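Local coordinates for protein spherulin-4 (Aspergillus clavatus, PDB 5C5G) that is probably a glycoside hydrolase with a (beta/alpha) barrel fold that binds N-acetyl-D-galactosamine and, like its Aspergillus fumigatus counterpart, probably serves galactosaminogalactan biosynthesis, at residues I30-V41 and L65-Y76. Residues are numbered along the deposited sequence; the frame is centred on the assembly and turned at random.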
loop_
_atom_site.group_PDB
_atom_site.type_symbol
_atom_site.label_atom_id
_atom_site.label_comp_id
_atom_site.label_asym_id
_atom_site.label_seq_id
_atom_site.Cartn_x
_atom_site.Cartn_y
_atom_site.Cartn_z
ATOM N N ILE A 30 -9.044 -11.772 -4.161
ATOM C CA ILE A 30 -9.913 -11.115 -3.198
ATOM C C ILE A 30 -11.156 -11.976 -2.959
ATOM O O ILE A 30 -11.592 -12.155 -1.820
ATOM C CB ILE A 30 -10.341 -9.716 -3.678
ATOM C CG1 ILE A 30 -9.149 -8.765 -3.650
ATOM C CG2 ILE A 30 -11.499 -9.164 -2.828
ATOM C CD1 ILE A 30 -9.386 -7.485 -4.455
ATOM N N SER A 31 -11.724 -12.492 -4.044
ATOM C CA SER A 31 -12.916 -13.320 -3.987
ATOM C C SER A 31 -12.630 -14.683 -3.358
ATOM O O SER A 31 -13.444 -15.217 -2.597
ATOM C CB SER A 31 -13.482 -13.501 -5.400
ATOM O OG SER A 31 -14.634 -14.319 -5.361
ATOM N N LYS A 32 -11.467 -15.250 -3.664
ATOM C CA LYS A 32 -11.100 -16.561 -3.144
ATOM C C LYS A 32 -10.814 -16.524 -1.646
ATOM O O LYS A 32 -11.008 -17.515 -0.949
ATOM C CB LYS A 32 -9.873 -17.095 -3.890
ATOM C CG LYS A 32 -9.380 -18.444 -3.411
ATOM C CD LYS A 32 -8.147 -18.896 -4.161
ATOM C CE LYS A 32 -7.619 -20.200 -3.590
ATOM N NZ LYS A 32 -6.279 -20.548 -4.133
ATOM N N HIS A 33 -10.333 -15.383 -1.159
ATOM C CA HIS A 33 -9.880 -15.255 0.234
ATOM C C HIS A 33 -10.590 -14.107 0.950
ATOM O O HIS A 33 -9.977 -13.084 1.269
ATOM C CB HIS A 33 -8.380 -15.007 0.278
ATOM C CG HIS A 33 -7.563 -16.076 -0.367
ATOM N ND1 HIS A 33 -7.377 -17.319 0.192
ATOM C CD2 HIS A 33 -6.856 -16.072 -1.521
ATOM C CE1 HIS A 33 -6.595 -18.039 -0.592
ATOM N NE2 HIS A 33 -6.255 -17.298 -1.633
ATOM N N PRO A 34 -11.893 -14.273 1.218
ATOM C CA PRO A 34 -12.636 -13.196 1.884
ATOM C C PRO A 34 -12.127 -12.905 3.292
ATOM O O PRO A 34 -12.390 -11.833 3.817
ATOM C CB PRO A 34 -14.072 -13.731 1.929
ATOM C CG PRO A 34 -13.947 -15.208 1.800
ATOM C CD PRO A 34 -12.748 -15.431 0.914
ATOM N N ASP A 35 -11.390 -13.847 3.871
ATOM C CA ASP A 35 -10.818 -13.682 5.204
ATOM C C ASP A 35 -9.518 -12.868 5.219
ATOM O O ASP A 35 -9.044 -12.505 6.283
ATOM C CB ASP A 35 -10.566 -15.057 5.829
ATOM C CG ASP A 35 -9.622 -15.910 5.001
ATOM O OD1 ASP A 35 -9.822 -16.007 3.771
ATOM O OD2 ASP A 35 -8.668 -16.476 5.575
ATOM N N VAL A 36 -8.932 -12.613 4.056
ATOM C CA VAL A 36 -7.716 -11.823 3.936
ATOM C C VAL A 36 -8.105 -10.384 3.681
ATOM O O VAL A 36 -9.014 -10.114 2.896
ATOM C CB VAL A 36 -6.821 -12.341 2.787
ATOM C CG1 VAL A 36 -5.652 -11.401 2.524
ATOM C CG2 VAL A 36 -6.317 -13.716 3.131
ATOM N N ASN A 37 -7.453 -9.453 4.370
ATOM C CA ASN A 37 -7.636 -8.020 4.123
ATOM C C ASN A 37 -6.602 -7.506 3.149
ATOM O O ASN A 37 -5.411 -7.810 3.294
ATOM C CB ASN A 37 -7.556 -7.260 5.439
ATOM C CG ASN A 37 -8.670 -7.633 6.376
ATOM O OD1 ASN A 37 -9.813 -7.781 5.949
ATOM N ND2 ASN A 37 -8.349 -7.807 7.647
ATOM N N PHE A 38 -7.071 -6.734 2.178
ATOM C CA PHE A 38 -6.243 -6.201 1.112
ATOM C C PHE A 38 -6.230 -4.685 1.195
ATOM O O PHE A 38 -7.283 -4.048 1.237
ATOM C CB PHE A 38 -6.790 -6.608 -0.255
ATOM C CG PHE A 38 -6.729 -8.086 -0.540
ATOM C CD1 PHE A 38 -7.699 -8.945 -0.058
ATOM C CD2 PHE A 38 -5.721 -8.611 -1.309
ATOM C CE1 PHE A 38 -7.654 -10.301 -0.328
ATOM C CE2 PHE A 38 -5.667 -9.972 -1.571
ATOM C CZ PHE A 38 -6.642 -10.808 -1.089
ATOM N N THR A 39 -5.039 -4.112 1.196
ATOM C CA THR A 39 -4.855 -2.670 1.113
ATOM C C THR A 39 -4.393 -2.397 -0.302
ATOM O O THR A 39 -3.311 -2.856 -0.671
ATOM C CB THR A 39 -3.791 -2.190 2.087
ATOM O OG1 THR A 39 -4.211 -2.505 3.417
ATOM C CG2 THR A 39 -3.596 -0.681 1.973
ATOM N N VAL A 40 -5.181 -1.678 -1.092
ATOM C CA VAL A 40 -4.932 -1.578 -2.520
ATOM C C VAL A 40 -4.732 -0.118 -2.885
ATOM O O VAL A 40 -5.639 0.694 -2.739
ATOM C CB VAL A 40 -6.104 -2.180 -3.291
ATOM C CG1 VAL A 40 -5.890 -2.046 -4.794
ATOM C CG2 VAL A 40 -6.321 -3.641 -2.902
ATOM N N VAL A 41 -3.540 0.219 -3.362
ATOM C CA VAL A 41 -3.260 1.590 -3.761
ATOM C C VAL A 41 -3.553 1.740 -5.237
ATOM O O VAL A 41 -3.001 1.004 -6.064
ATOM C CB VAL A 41 -1.797 1.956 -3.527
ATOM C CG1 VAL A 41 -1.555 3.399 -3.888
ATOM C CG2 VAL A 41 -1.404 1.680 -2.072
ATOM N N LEU A 65 -13.738 -3.191 -7.322
ATOM C CA LEU A 65 -12.894 -3.538 -6.180
ATOM C C LEU A 65 -13.477 -2.998 -4.894
ATOM O O LEU A 65 -13.441 -3.670 -3.860
ATOM C CB LEU A 65 -11.465 -3.007 -6.340
ATOM C CG LEU A 65 -10.627 -3.549 -7.493
ATOM C CD1 LEU A 65 -9.226 -2.993 -7.399
ATOM C CD2 LEU A 65 -10.590 -5.069 -7.521
ATOM N N ALA A 66 -14.002 -1.779 -4.948
ATOM C CA ALA A 66 -14.558 -1.131 -3.765
ATOM C C ALA A 66 -15.745 -1.907 -3.201
ATOM O O ALA A 66 -16.055 -1.793 -2.024
ATOM C CB ALA A 66 -14.973 0.289 -4.091
ATOM N N SER A 67 -16.404 -2.702 -4.039
ATOM C CA SER A 67 -17.562 -3.477 -3.609
ATOM C C SER A 67 -17.224 -4.609 -2.641
ATOM O O SER A 67 -18.116 -5.146 -1.987
ATOM C CB SER A 67 -18.286 -4.049 -4.832
ATOM O OG SER A 67 -17.590 -5.155 -5.375
ATOM N N TYR A 68 -15.954 -4.994 -2.557
ATOM C CA TYR A 68 -15.547 -6.079 -1.661
ATOM C C TYR A 68 -15.218 -5.536 -0.286
ATOM O O TYR A 68 -14.413 -4.617 -0.147
ATOM C CB TYR A 68 -14.319 -6.791 -2.222
ATOM C CG TYR A 68 -14.611 -7.626 -3.437
ATOM C CD1 TYR A 68 -15.023 -8.939 -3.308
ATOM C CD2 TYR A 68 -14.467 -7.106 -4.711
ATOM C CE1 TYR A 68 -15.293 -9.717 -4.417
ATOM C CE2 TYR A 68 -14.736 -7.873 -5.826
ATOM C CZ TYR A 68 -15.147 -9.177 -5.676
ATOM O OH TYR A 68 -15.422 -9.956 -6.782
ATOM N N GLU A 69 -15.814 -6.130 0.736
ATOM C CA GLU A 69 -15.676 -5.626 2.091
ATOM C C GLU A 69 -14.269 -5.800 2.651
ATOM O O GLU A 69 -13.885 -5.090 3.576
ATOM C CB GLU A 69 -16.676 -6.325 3.012
ATOM N N ASN A 70 -13.509 -6.741 2.093
ATOM C CA ASN A 70 -12.135 -6.985 2.547
ATOM C C ASN A 70 -11.091 -6.211 1.775
ATOM O O ASN A 70 -9.898 -6.483 1.905
ATOM C CB ASN A 70 -11.801 -8.486 2.541
ATOM C CG ASN A 70 -11.953 -9.137 1.173
ATOM O OD1 ASN A 70 -12.819 -8.769 0.387
ATOM N ND2 ASN A 70 -11.127 -10.138 0.902
ATOM N N VAL A 71 -11.528 -5.228 1.001
ATOM C CA VAL A 71 -10.630 -4.341 0.278
ATOM C C VAL A 71 -10.687 -2.950 0.882
ATOM O O VAL A 71 -11.772 -2.430 1.170
ATOM C CB VAL A 71 -11.062 -4.232 -1.200
ATOM C CG1 VAL A 71 -10.351 -3.080 -1.939
ATOM C CG2 VAL A 71 -10.827 -5.558 -1.908
ATOM N N ARG A 72 -9.522 -2.347 1.040
ATOM C CA ARG A 72 -9.420 -0.936 1.398
ATOM C C ARG A 72 -8.599 -0.236 0.348
ATOM O O ARG A 72 -7.373 -0.395 0.288
ATOM C CB ARG A 72 -8.767 -0.772 2.767
ATOM C CG ARG A 72 -9.599 -1.306 3.922
ATOM C CD ARG A 72 -10.923 -0.551 4.080
ATOM N NE ARG A 72 -11.725 -1.087 5.184
ATOM C CZ ARG A 72 -12.599 -2.080 5.062
ATOM N NH1 ARG A 72 -13.273 -2.503 6.125
ATOM N NH2 ARG A 72 -12.808 -2.651 3.881
ATOM N N LEU A 73 -9.277 0.518 -0.512
ATOM C CA LEU A 73 -8.622 1.282 -1.548
ATOM C C LEU A 73 -8.040 2.556 -0.966
ATOM O O LEU A 73 -8.658 3.224 -0.147
ATOM C CB LEU A 73 -9.607 1.687 -2.637
ATOM C CG LEU A 73 -10.168 0.546 -3.460
ATOM C CD1 LEU A 73 -11.249 1.048 -4.379
ATOM C CD2 LEU A 73 -9.119 -0.143 -4.280
ATOM N N LEU A 74 -6.853 2.899 -1.446
ATOM C CA LEU A 74 -6.191 4.154 -1.092
ATOM C C LEU A 74 -5.824 4.894 -2.359
ATOM O O LEU A 74 -5.391 4.290 -3.343
ATOM C CB LEU A 74 -4.897 3.896 -0.314
ATOM C CG LEU A 74 -4.983 3.014 0.936
ATOM C CD1 LEU A 74 -3.597 2.863 1.539
ATOM C CD2 LEU A 74 -5.912 3.566 1.972
ATOM N N GLY A 75 -5.934 6.211 -2.311
ATOM C CA GLY A 75 -5.473 7.036 -3.418
ATOM C C GLY A 75 -4.002 7.412 -3.275
ATOM O O GLY A 75 -3.602 7.921 -2.223
ATOM N N TYR A 76 -3.211 7.204 -4.321
ATOM C CA TYR A 76 -1.803 7.593 -4.345
ATOM C C TYR A 76 -1.651 9.108 -4.432
ATOM O O TYR A 76 -2.241 9.737 -5.320
ATOM C CB TYR A 76 -1.137 6.943 -5.562
ATOM C CG TYR A 76 0.314 7.300 -5.780
ATOM C CD1 TYR A 76 0.678 8.541 -6.289
ATOM C CD2 TYR A 76 1.313 6.373 -5.536
ATOM C CE1 TYR A 76 2.000 8.865 -6.499
ATOM C CE2 TYR A 76 2.641 6.685 -5.750
ATOM C CZ TYR A 76 2.981 7.938 -6.218
ATOM O OH TYR A 76 4.301 8.269 -6.432
#
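Strands 38-41 and 71-76 pair in parallel, Phe38 beside Val71 through Val41 beside Leu74, their short axes 24° apart. Four backbone hydrogen bonds establish the register: Phe38 N to Asn70 O, Arg72 N to Phe38 O, Val40 N to Arg72 O and Leu74 N to Val40 O, the last measuring 2.8 Å.

Before the strands begin, the Asn70 amide reaches into the turn that follows helix 24-32. Its ND2 donates to Val36 O at 2.9 Å, nearly in the amide plane, and makes a weak hydrogen bond to Ile30 O at 3.4 Å. One amide nitrogen thus links the last helical turn to the residue at the close of the His33 to Val36 type I turn. CG sits between the backbone N and the carbonyl carbon (chi1 58°), which turns the amide toward that loop. ND2 also lies at the edge of the Phe38 ring, whose plane stands 86° from the amide.

Apolar packing centres on Ile30. Its CG2 forms a CH-pi contact over a face of the Tyr68 ring, 3.9 Å from the centroid, while CD1 meets Val71 CG2 at 3.5 Å and CG1 lies over the centre of the Phe38 ring. Further along, Val40 CB touches Leu73 CD2 at 3.8 Å. Thr39 CG2 packs on Leu74 CD1 at 3.6 Å on the other face of the sheet, and Thr39 OG1 is hydrogen-bonded to Glu227 OE1.

These are neighbouring strands of an eight-stranded parallel TIM barrel, joined through helix 56-66 in a beta-alpha-beta unit. Strand 9-13 flanks 38-42 on its other edge, helices 24-32 and 245-252 pack against Phe38, and strand 71-78 carries Tyr76, an N-acetyl-D-galactosamine-binding residue hydrogen-bonded to Asp116.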